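Local coordinates for Lmo2470 protein (Listeria monocytogenes EGD-e, PDB 5HL3) that is a calcium-binding internalin of the leucine-rich-repeat family that interacts with afadin and facilitates the crossing of basement membrane by Listeria monocytogenes, at residues 51-56 / 77-82; 101-106 / 128-133; 150-155 / 174-179. All blocks are in the same frame, centred on the assembly; numbering follows the deposited sequence.

Contact 1: 51-56 / 77-82; sequences LGFETS and VSIMEF. With CA (calcium ion), chain D.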
loop_
_atom_site.group_PDB
_atom_site.type_symbol
_atom_site.label_atom_id
_atom_site.label_comp_id
_atom_site.label_asym_id
_atom_site.label_seq_id
_atom_site.Cartn_x
_atom_site.Cartn_y
_atom_site.Cartn_z
ATOM N N LEU A 51 18.231 -20.212 0.858
ATOM C CA LEU A 51 17.631 -21.153 -0.055
ATOM C C LEU A 51 16.808 -20.384 -1.073
ATOM O O LEU A 51 15.942 -19.568 -0.705
ATOM C CB LEU A 51 16.704 -22.127 0.660
ATOM C CG LEU A 51 17.352 -23.017 1.716
ATOM C CD1 LEU A 51 16.290 -23.750 2.479
ATOM C CD2 LEU A 51 18.361 -23.957 1.095
ATOM N N GLY A 52 17.063 -20.651 -2.346
ATOM C CA GLY A 52 16.267 -20.098 -3.443
ATOM C C GLY A 52 15.466 -21.192 -4.121
ATOM O O GLY A 52 15.941 -22.320 -4.260
ATOM N N PHE A 53 14.258 -20.853 -4.576
ATOM C CA PHE A 53 13.396 -21.782 -5.298
ATOM C C PHE A 53 12.889 -21.135 -6.564
ATOM O O PHE A 53 12.543 -19.954 -6.574
ATOM C CB PHE A 53 12.253 -22.284 -4.402
ATOM C CG PHE A 53 12.762 -23.043 -3.217
ATOM C CD1 PHE A 53 13.254 -24.320 -3.368
ATOM C CD2 PHE A 53 12.891 -22.441 -1.972
ATOM C CE1 PHE A 53 13.836 -25.010 -2.300
ATOM C CE2 PHE A 53 13.479 -23.129 -0.907
ATOM C CZ PHE A 53 13.952 -24.408 -1.083
ATOM N N GLU A 54 12.883 -21.893 -7.642
ATOM C CA GLU A 54 12.486 -21.338 -8.951
ATOM C C GLU A 54 11.805 -22.320 -9.877
ATOM O O GLU A 54 11.356 -21.924 -10.943
ATOM C CB GLU A 54 13.710 -20.751 -9.641
ATOM C CG GLU A 54 14.739 -21.816 -9.989
ATOM C CD GLU A 54 15.922 -21.337 -10.823
ATOM O OE1 GLU A 54 16.084 -20.107 -10.977
ATOM O OE2 GLU A 54 16.668 -22.239 -11.283
ATOM N N THR A 55 11.674 -23.580 -9.487
ATOM C CA THR A 55 11.046 -24.597 -10.365
ATOM C C THR A 55 9.564 -24.655 -10.011
ATOM O O THR A 55 9.178 -24.989 -8.876
ATOM C CB THR A 55 11.758 -25.950 -10.259
ATOM O OG1 THR A 55 13.119 -25.765 -10.688
ATOM C CG2 THR A 55 11.136 -26.982 -11.180
ATOM N N SER A 56 8.737 -24.368 -11.015
ATOM C CA SER A 56 7.293 -24.166 -10.780
ATOM C C SER A 56 6.453 -25.425 -10.613
ATOM O O SER A 56 5.247 -25.316 -10.383
ATOM C CB SER A 56 6.715 -23.244 -11.849
ATOM O OG SER A 56 7.187 -21.916 -11.648
ATOM N N VAL A 77 14.847 -17.360 2.789
ATOM C CA VAL A 77 14.155 -18.217 1.824
ATOM C C VAL A 77 13.567 -17.276 0.778
ATOM O O VAL A 77 12.824 -16.371 1.120
ATOM C CB VAL A 77 13.068 -19.112 2.440
ATOM C CG1 VAL A 77 12.188 -19.740 1.359
ATOM C CG2 VAL A 77 13.717 -20.223 3.263
ATOM N N SER A 78 13.934 -17.484 -0.481
ATOM C CA SER A 78 13.420 -16.681 -1.575
ATOM C C SER A 78 12.804 -17.597 -2.613
ATOM O O SER A 78 13.441 -18.510 -3.110
ATOM C CB SER A 78 14.527 -15.816 -2.169
ATOM O OG SER A 78 14.928 -14.816 -1.249
ATOM N N ILE A 79 11.545 -17.352 -2.917
ATOM C CA ILE A 79 10.787 -18.133 -3.914
ATOM C C ILE A 79 10.607 -17.192 -5.103
ATOM O O ILE A 79 9.706 -16.331 -5.118
ATOM C CB ILE A 79 9.475 -18.668 -3.319
ATOM C CG1 ILE A 79 9.820 -19.567 -2.116
ATOM C CG2 ILE A 79 8.720 -19.481 -4.371
ATOM C CD1 ILE A 79 8.788 -19.727 -1.087
HETATM N N MSE A 80 11.483 -17.341 -6.090
HETATM C CA MSE A 80 11.536 -16.419 -7.215
HETATM C C MSE A 80 10.581 -16.733 -8.318
HETATM O O MSE A 80 10.211 -15.842 -9.060
HETATM C CB MSE A 80 12.957 -16.428 -7.793
HETATM C CG MSE A 80 13.979 -15.973 -6.743
HETATM SE SE MSE A 80 13.727 -14.116 -6.121
HETATM C CE MSE A 80 14.255 -13.318 -7.819
ATOM N N GLU A 81 10.234 -17.991 -8.481
ATOM C CA GLU A 81 9.248 -18.421 -9.465
ATOM C C GLU A 81 8.522 -19.576 -8.847
ATOM O O GLU A 81 9.137 -20.398 -8.158
ATOM C CB GLU A 81 9.915 -18.922 -10.768
ATOM C CG GLU A 81 10.838 -17.952 -11.481
ATOM C CD GLU A 81 11.625 -18.657 -12.569
ATOM O OE1 GLU A 81 11.007 -19.316 -13.436
ATOM O OE2 GLU A 81 12.863 -18.628 -12.567
ATOM N N PHE A 82 7.208 -19.650 -9.047
ATOM C CA PHE A 82 6.405 -20.717 -8.479
ATOM C C PHE A 82 5.118 -20.884 -9.250
ATOM O O PHE A 82 4.604 -19.930 -9.864
ATOM C CB PHE A 82 6.154 -20.467 -6.964
ATOM C CG PHE A 82 5.438 -19.170 -6.656
ATOM C CD1 PHE A 82 6.123 -17.967 -6.632
ATOM C CD2 PHE A 82 4.088 -19.180 -6.336
ATOM C CE1 PHE A 82 5.476 -16.784 -6.336
ATOM C CE2 PHE A 82 3.436 -18.000 -6.008
ATOM C CZ PHE A 82 4.128 -16.797 -6.040
HETATM CA CA CA D . 13.248 -19.920 -14.645
HETATM O O HOH W 1 9.305 -21.638 -13.190
HETATM O O HOH W 2 12.887 -21.807 -13.240
HETATM O O HOH W 3 15.500 -19.514 -13.652
HETATM O O HOH W 4 8.830 -22.959 -6.854
HETATM O O HOH W 5 5.062 -20.532 -12.919
#
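Leu51, Gly52 and Phe53 pair in parallel with Val77, Ser78 and Ile79, the two short strand segments running 4.7 Å apart with directions differing by only 10°. They are the first two rungs of the parallel sheet of an internalin leucine-rich-repeat solenoid, and strand 50-53 is its outermost strand at this end. Ser78 is held at both backbone ends: its N donates to Leu51 O and its O receives Phe53 N, after which Met80 N reaches Phe53 O at 2.9 Å. Leu51, Phe53, Val77 and Ile79 all face the buried side. The Phe53 ring, with CG anti to the carbonyl carbon (chi1 -62°), meets Val77 CG1 at its CE2 edge, 4.3 Å away, while CD2 lies 4.2 Å from Ile79 CG1. Met27 and Leu23 of helix 21-30 close over Leu51 and Phe53, so that the helix covers this end of the hydrophobic core.

Beyond the strands the contact turns polar. Glu81 crosses toward the other loop, its CB 3.3 Å from Glu54 O, and its carboxylate chelates a calcium ion through both OE1 and OE2, the latter at 2.5 Å. Glu54 runs alongside, pointing the same way, its carboxylate plane turned 62° from that of Glu81. Glu54 reaches the ion through water: one metal-bound water donates to Glu54 O and another to Glu54 OE1. The cation probably offsets the repulsion between these two acidic groups. Asp26 holds the loop by hydrogen bonds to Glu54 N and Thr55 OG1. At the end of the contact a water lies 2.6 Å from Ser56 OG and donates to both Glu54 O and Glu81 OE1, and a second water joins Ser56 OG to Phe82 O, donating to that carbonyl at 3.1 Å.

Contact 2: 101-106 / 128-133; sequences LFFADP and ITMSGN. With CA (calcium ion), chain B.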
loop_
_atom_site.group_PDB
_atom_site.type_symbol
_atom_site.label_atom_id
_atom_site.label_comp_id
_atom_site.label_asym_id
_atom_site.label_seq_id
_atom_site.Cartn_x
_atom_site.Cartn_y
_atom_site.Cartn_z
ATOM N N LEU A 101 11.588 -14.151 4.573
ATOM C CA LEU A 101 10.778 -14.989 3.674
ATOM C C LEU A 101 10.298 -14.094 2.559
ATOM O O LEU A 101 9.631 -13.078 2.826
ATOM C CB LEU A 101 9.626 -15.618 4.436
ATOM C CG LEU A 101 8.645 -16.426 3.581
ATOM C CD1 LEU A 101 9.319 -17.607 2.881
ATOM C CD2 LEU A 101 7.517 -16.877 4.485
ATOM N N PHE A 102 10.642 -14.445 1.334
ATOM C CA PHE A 102 10.306 -13.639 0.144
ATOM C C PHE A 102 9.658 -14.477 -0.932
ATOM O O PHE A 102 10.244 -15.472 -1.369
ATOM C CB PHE A 102 11.598 -12.992 -0.391
ATOM C CG PHE A 102 11.411 -12.147 -1.628
ATOM C CD1 PHE A 102 11.515 -12.701 -2.879
ATOM C CD2 PHE A 102 11.166 -10.773 -1.532
ATOM C CE1 PHE A 102 11.354 -11.931 -4.021
ATOM C CE2 PHE A 102 11.003 -10.012 -2.684
ATOM C CZ PHE A 102 11.078 -10.605 -3.915
ATOM N N PHE A 103 8.473 -14.061 -1.370
ATOM C CA PHE A 103 7.833 -14.603 -2.567
ATOM C C PHE A 103 7.898 -13.474 -3.582
ATOM O O PHE A 103 7.492 -12.334 -3.266
ATOM C CB PHE A 103 6.362 -14.951 -2.364
ATOM C CG PHE A 103 6.094 -16.294 -1.722
ATOM C CD1 PHE A 103 5.896 -17.423 -2.491
ATOM C CD2 PHE A 103 5.965 -16.401 -0.345
ATOM C CE1 PHE A 103 5.626 -18.656 -1.914
ATOM C CE2 PHE A 103 5.678 -17.640 0.223
ATOM C CZ PHE A 103 5.508 -18.750 -0.564
ATOM N N ALA A 104 8.341 -13.769 -4.801
ATOM C CA ALA A 104 8.359 -12.784 -5.856
ATOM C C ALA A 104 6.963 -12.359 -6.261
ATOM O O ALA A 104 5.989 -13.056 -6.019
ATOM C CB ALA A 104 9.116 -13.326 -7.083
ATOM N N ASP A 105 6.914 -11.194 -6.901
ATOM C CA ASP A 105 5.724 -10.658 -7.559
ATOM C C ASP A 105 5.811 -11.188 -9.006
ATOM O O ASP A 105 6.645 -10.728 -9.776
ATOM C CB ASP A 105 5.801 -9.134 -7.539
ATOM C CG ASP A 105 4.619 -8.469 -8.188
ATOM O OD1 ASP A 105 3.774 -9.137 -8.827
ATOM O OD2 ASP A 105 4.604 -7.204 -8.058
ATOM N N PRO A 106 5.019 -12.196 -9.352
ATOM C CA PRO A 106 5.146 -12.774 -10.683
ATOM C C PRO A 106 4.678 -11.834 -11.776
ATOM O O PRO A 106 3.978 -10.865 -11.506
ATOM C CB PRO A 106 4.234 -14.023 -10.629
ATOM C CG PRO A 106 3.916 -14.233 -9.197
ATOM C CD PRO A 106 3.982 -12.895 -8.556
ATOM N N ILE A 128 8.822 -10.293 6.002
ATOM C CA ILE A 128 8.005 -11.133 5.117
ATOM C C ILE A 128 7.536 -10.274 3.944
ATOM O O ILE A 128 7.018 -9.189 4.149
ATOM C CB ILE A 128 6.803 -11.742 5.829
ATOM C CG1 ILE A 128 7.261 -12.690 6.970
ATOM C CG2 ILE A 128 5.912 -12.459 4.810
ATOM C CD1 ILE A 128 6.112 -13.224 7.785
ATOM N N THR A 129 7.743 -10.766 2.725
ATOM C CA THR A 129 7.300 -10.100 1.486
ATOM C C THR A 129 6.494 -11.058 0.635
ATOM O O THR A 129 6.994 -12.126 0.268
ATOM C CB THR A 129 8.479 -9.623 0.636
ATOM O OG1 THR A 129 9.313 -8.749 1.400
ATOM C CG2 THR A 129 8.020 -8.877 -0.619
HETATM N N MSE A 130 5.256 -10.667 0.320
HETATM C CA MSE A 130 4.374 -11.516 -0.515
HETATM C C MSE A 130 3.644 -10.690 -1.550
HETATM O O MSE A 130 2.747 -11.197 -2.234
HETATM C CB MSE A 130 3.357 -12.196 0.368
HETATM C CG MSE A 130 4.006 -13.168 1.370
HETATM SE SE MSE A 130 2.734 -13.892 2.668
HETATM C CE MSE A 130 2.086 -15.204 1.551
ATOM N N SER A 131 4.044 -9.441 -1.710
ATOM C CA SER A 131 3.380 -8.503 -2.626
ATOM C C SER A 131 3.153 -9.044 -4.035
ATOM O O SER A 131 4.011 -9.668 -4.643
ATOM C CB SER A 131 4.194 -7.240 -2.734
ATOM O OG SER A 131 4.364 -6.654 -1.449
ATOM N N GLY A 132 1.950 -8.761 -4.549
ATOM C CA GLY A 132 1.555 -9.116 -5.940
ATOM C C GLY A 132 0.756 -10.389 -6.051
ATOM O O GLY A 132 0.268 -10.715 -7.104
ATOM N N ASN A 133 0.637 -11.110 -4.952
ATOM C CA ASN A 133 -0.052 -12.391 -4.915
ATOM C C ASN A 133 -1.366 -12.266 -4.153
ATOM O O ASN A 133 -1.442 -11.573 -3.136
ATOM C CB ASN A 133 0.898 -13.400 -4.285
ATOM C CG ASN A 133 2.181 -13.542 -5.091
ATOM O OD1 ASN A 133 2.148 -14.016 -6.211
ATOM N ND2 ASN A 133 3.306 -13.091 -4.540
HETATM CA CA CA B . 2.441 -9.260 -10.697
HETATM O O HOH W 6 11.070 -10.576 2.468
HETATM O O HOH W 7 6.653 -9.760 -3.736
HETATM O O HOH W 8 0.500 -9.080 -9.178
HETATM O O HOH W 9 1.736 -6.914 -10.540
HETATM O O HOH W 10 1.203 -11.613 -10.691
HETATM O O HOH W 11 4.075 -7.921 -12.009
#
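Leu101 and Phe102 pair in parallel with Ile128 and Thr129 in the leucine-rich-repeat sheet, and the loops that follow come together beside a calcium site. Thr129 N donates to Leu101 O and Thr129 O takes Phe103 N, with an N-H...O angle of 173°. On the buried side Phe103 CD2 lies 4.2 Å from CG of Met130, a selenomethionine, and the Phe103 ring also packs edge-to-face with Phe82. On the other side Phe102, with CG anti to the backbone N (chi1 179°), lies alongside Thr129, its CD2 3.6 Å from Thr129 CB.

Past the strands, Met130 to Asn133 form a type II turn. The amide of Asn133 ties the repeats together in the manner of the leucine-rich-repeat asparagine ladder: ND2 donates to Ala104 O of the neighbouring repeat at 3.1 Å, with the acceptor in the amide plane, and also to Met130 O, which it meets from above the carbonyl plane. OD1 of the same amide sits against Pro106 CD. Without a side chain, Gly132 lets Asp105 OD1 approach its CA to 3.6 Å. Asp105 OD1 and Pro106 O bind the calcium ion with Gly108 O and four waters; one of these waters lies 2.5 Å from the ion and donates to Gly132 O at 2.7 Å.

Contact 3: 150-155 / 174-179; sequences QLYMSE and TLDLSS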
loop_
_atom_site.group_PDB
_atom_site.type_symbol
_atom_site.label_atom_id
_atom_site.label_comp_id
_atom_site.label_asym_id
_atom_site.label_seq_id
_atom_site.Cartn_x
_atom_site.Cartn_y
_atom_site.Cartn_z
ATOM N N GLN A 150 9.287 -5.919 9.411
ATOM C CA GLN A 150 8.815 -5.423 8.121
ATOM C C GLN A 150 7.842 -6.385 7.508
ATOM O O GLN A 150 8.100 -7.599 7.441
ATOM C CB GLN A 150 9.965 -5.175 7.147
ATOM C CG GLN A 150 11.095 -4.339 7.693
ATOM C CD GLN A 150 12.135 -4.053 6.627
ATOM O OE1 GLN A 150 12.728 -4.969 6.054
ATOM N NE2 GLN A 150 12.341 -2.791 6.337
ATOM N N LEU A 151 6.741 -5.845 6.986
ATOM C CA LEU A 151 5.700 -6.649 6.379
ATOM C C LEU A 151 5.275 -5.992 5.061
ATOM O O LEU A 151 4.693 -4.894 5.080
ATOM C CB LEU A 151 4.549 -6.805 7.367
ATOM C CG LEU A 151 3.421 -7.729 7.003
ATOM C CD1 LEU A 151 3.908 -9.131 6.671
ATOM C CD2 LEU A 151 2.416 -7.758 8.152
ATOM N N TYR A 152 5.602 -6.636 3.937
ATOM C CA TYR A 152 5.315 -6.126 2.587
ATOM C C TYR A 152 4.193 -6.966 2.003
ATOM O O TYR A 152 4.412 -8.137 1.612
ATOM C CB TYR A 152 6.565 -6.175 1.738
ATOM C CG TYR A 152 7.657 -5.249 2.239
ATOM C CD1 TYR A 152 7.637 -3.891 1.954
ATOM C CD2 TYR A 152 8.740 -5.744 2.997
ATOM C CE1 TYR A 152 8.644 -3.068 2.423
ATOM C CE2 TYR A 152 9.731 -4.906 3.443
ATOM C CZ TYR A 152 9.676 -3.581 3.168
ATOM O OH TYR A 152 10.701 -2.747 3.664
HETATM N N MSE A 153 2.998 -6.365 1.895
HETATM C CA MSE A 153 1.780 -7.067 1.493
HETATM C C MSE A 153 0.994 -6.205 0.521
HETATM O O MSE A 153 -0.214 -6.032 0.663
HETATM C CB MSE A 153 0.949 -7.392 2.729
HETATM C CG MSE A 153 1.711 -8.157 3.817
HETATM SE SE MSE A 153 2.082 -10.036 3.372
HETATM C CE MSE A 153 0.301 -10.686 3.830
ATOM N N SER A 154 1.673 -5.659 -0.469
ATOM C CA SER A 154 1.046 -4.782 -1.474
ATOM C C SER A 154 0.389 -5.607 -2.574
ATOM O O SER A 154 0.933 -6.650 -2.959
ATOM C CB SER A 154 2.122 -3.890 -2.081
ATOM O OG SER A 154 1.581 -3.077 -3.097
ATOM N N GLU A 155 -0.760 -5.160 -3.085
ATOM C CA GLU A 155 -1.425 -5.824 -4.239
ATOM C C GLU A 155 -1.708 -7.286 -3.953
ATOM O O GLU A 155 -1.217 -8.194 -4.644
ATOM C CB GLU A 155 -0.634 -5.663 -5.544
ATOM C CG GLU A 155 -1.528 -5.947 -6.744
ATOM C CD GLU A 155 -0.847 -5.819 -8.055
ATOM O OE1 GLU A 155 0.206 -6.443 -8.268
ATOM O OE2 GLU A 155 -1.405 -5.127 -8.932
ATOM N N THR A 174 7.853 -1.208 9.451
ATOM C CA THR A 174 7.364 -0.949 8.101
ATOM C C THR A 174 6.186 -1.822 7.789
ATOM O O THR A 174 6.264 -3.042 7.949
ATOM C CB THR A 174 8.470 -1.178 7.026
ATOM O OG1 THR A 174 9.528 -0.237 7.255
ATOM C CG2 THR A 174 7.925 -0.999 5.609
ATOM N N LEU A 175 5.103 -1.216 7.315
ATOM C CA LEU A 175 3.910 -1.949 6.902
ATOM C C LEU A 175 3.477 -1.376 5.558
ATOM O O LEU A 175 3.055 -0.206 5.473
ATOM C CB LEU A 175 2.803 -1.795 7.947
ATOM C CG LEU A 175 1.481 -2.480 7.705
ATOM C CD1 LEU A 175 1.670 -3.967 7.446
ATOM C CD2 LEU A 175 0.534 -2.255 8.887
ATOM N N ASP A 176 3.593 -2.173 4.499
ATOM C CA ASP A 176 3.186 -1.789 3.145
ATOM C C ASP A 176 1.936 -2.564 2.781
ATOM O O ASP A 176 2.000 -3.771 2.547
ATOM C CB ASP A 176 4.303 -2.028 2.127
ATOM C CG ASP A 176 3.914 -1.668 0.694
ATOM O OD1 ASP A 176 2.806 -1.139 0.451
ATOM O OD2 ASP A 176 4.751 -1.942 -0.210
ATOM N N LEU A 177 0.797 -1.870 2.747
ATOM C CA LEU A 177 -0.516 -2.432 2.394
ATOM C C LEU A 177 -1.068 -1.695 1.158
ATOM O O LEU A 177 -2.309 -1.642 0.963
ATOM C CB LEU A 177 -1.480 -2.338 3.572
ATOM C CG LEU A 177 -1.186 -3.329 4.700
ATOM C CD1 LEU A 177 -1.852 -2.875 5.988
ATOM C CD2 LEU A 177 -1.598 -4.731 4.289
ATOM N N SER A 178 -0.166 -1.155 0.333
ATOM C CA SER A 178 -0.605 -0.400 -0.835
ATOM C C SER A 178 -1.313 -1.320 -1.829
ATOM O O SER A 178 -1.104 -2.510 -1.843
ATOM C CB SER A 178 0.558 0.308 -1.500
ATOM O OG SER A 178 1.564 -0.619 -1.894
ATOM N N SER A 179 -2.095 -0.723 -2.721
ATOM C CA SER A 179 -2.770 -1.443 -3.795
ATOM C C SER A 179 -3.618 -2.590 -3.312
ATOM O O SER A 179 -3.616 -3.663 -3.916
ATOM C CB SER A 179 -1.753 -1.927 -4.866
ATOM O OG SER A 179 -1.251 -0.800 -5.572
HETATM O O HOH W 12 11.987 -0.924 8.102
#
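Leu151 and Leu175 lie side by side, closely packed in the buried core of the leucine-rich-repeat solenoid. Both have CG anti to the backbone N, which runs the chains parallel and, in the conformer described, sets Leu151 CD2 3.9 Å from Leu175 CD1. A step further on, CB of Met153, a selenomethionine, rests on Leu177 CD2. The parallel strands are stitched by Leu151 N to Thr174 O, Asp176 N to Leu151 O and Met153 N to Asp176 O, and Glu155 N continues the pairing to Ser178 O at 2.9 Å.

The opposite face, formed by Gln150, Tyr152, Thr174 and Asp176, is partly exposed to solvent. The Tyr152 ring spans two residues of the next strand: CD1 touches Asp176 CB at 3.8 Å and OH approaches Thr174 CG2. Ring and Asp176 carboxylate planes stand 88° apart. The loose part is the Gln150 end, where Gln150 and Thr174 do not meet directly at their polar ends; in one Gln150 conformer a water 2.6 Å from NE2 also bonds Thr174 OG1, while Gln150 OE1 turns to Thr127.

Polar order returns in the loop. Ser154 OG sits 2.7 Å from Ser178 OG and 3.0 Å from Ser178 O, two acceptors for its single proton. Asp176 OD1 accepts Ser178 N in an Asx turn and also Ser178 OG, at 2.7 Å, on its syn lone pair. These two donors to OD1 probably stabilise a charged Asp176 and fix the rotation of its carboxylate.

How the contacts relate
The three contacts follow one another along the chain, each closing before the next opens, and sample successive rungs of one parallel sheet from strand 50-53 to strand 174-176. Contacts 1 and 2 have centres 11 Å apart and contacts 2 and 3 have centres 10 Å apart; contacts 1 and 3 do not touch, their nearest atoms lying about 10 Å apart. Neighbouring strands join them directly: 76-79 pairs with 100-103, probably through Ile79 N to Phe102 O, and 127-129 pairs with 150-152, probably through Ile128 O to Tyr152 N. This stepwise stacking builds the solenoid, with calcium ions bound along the loops of contacts 1 and 2.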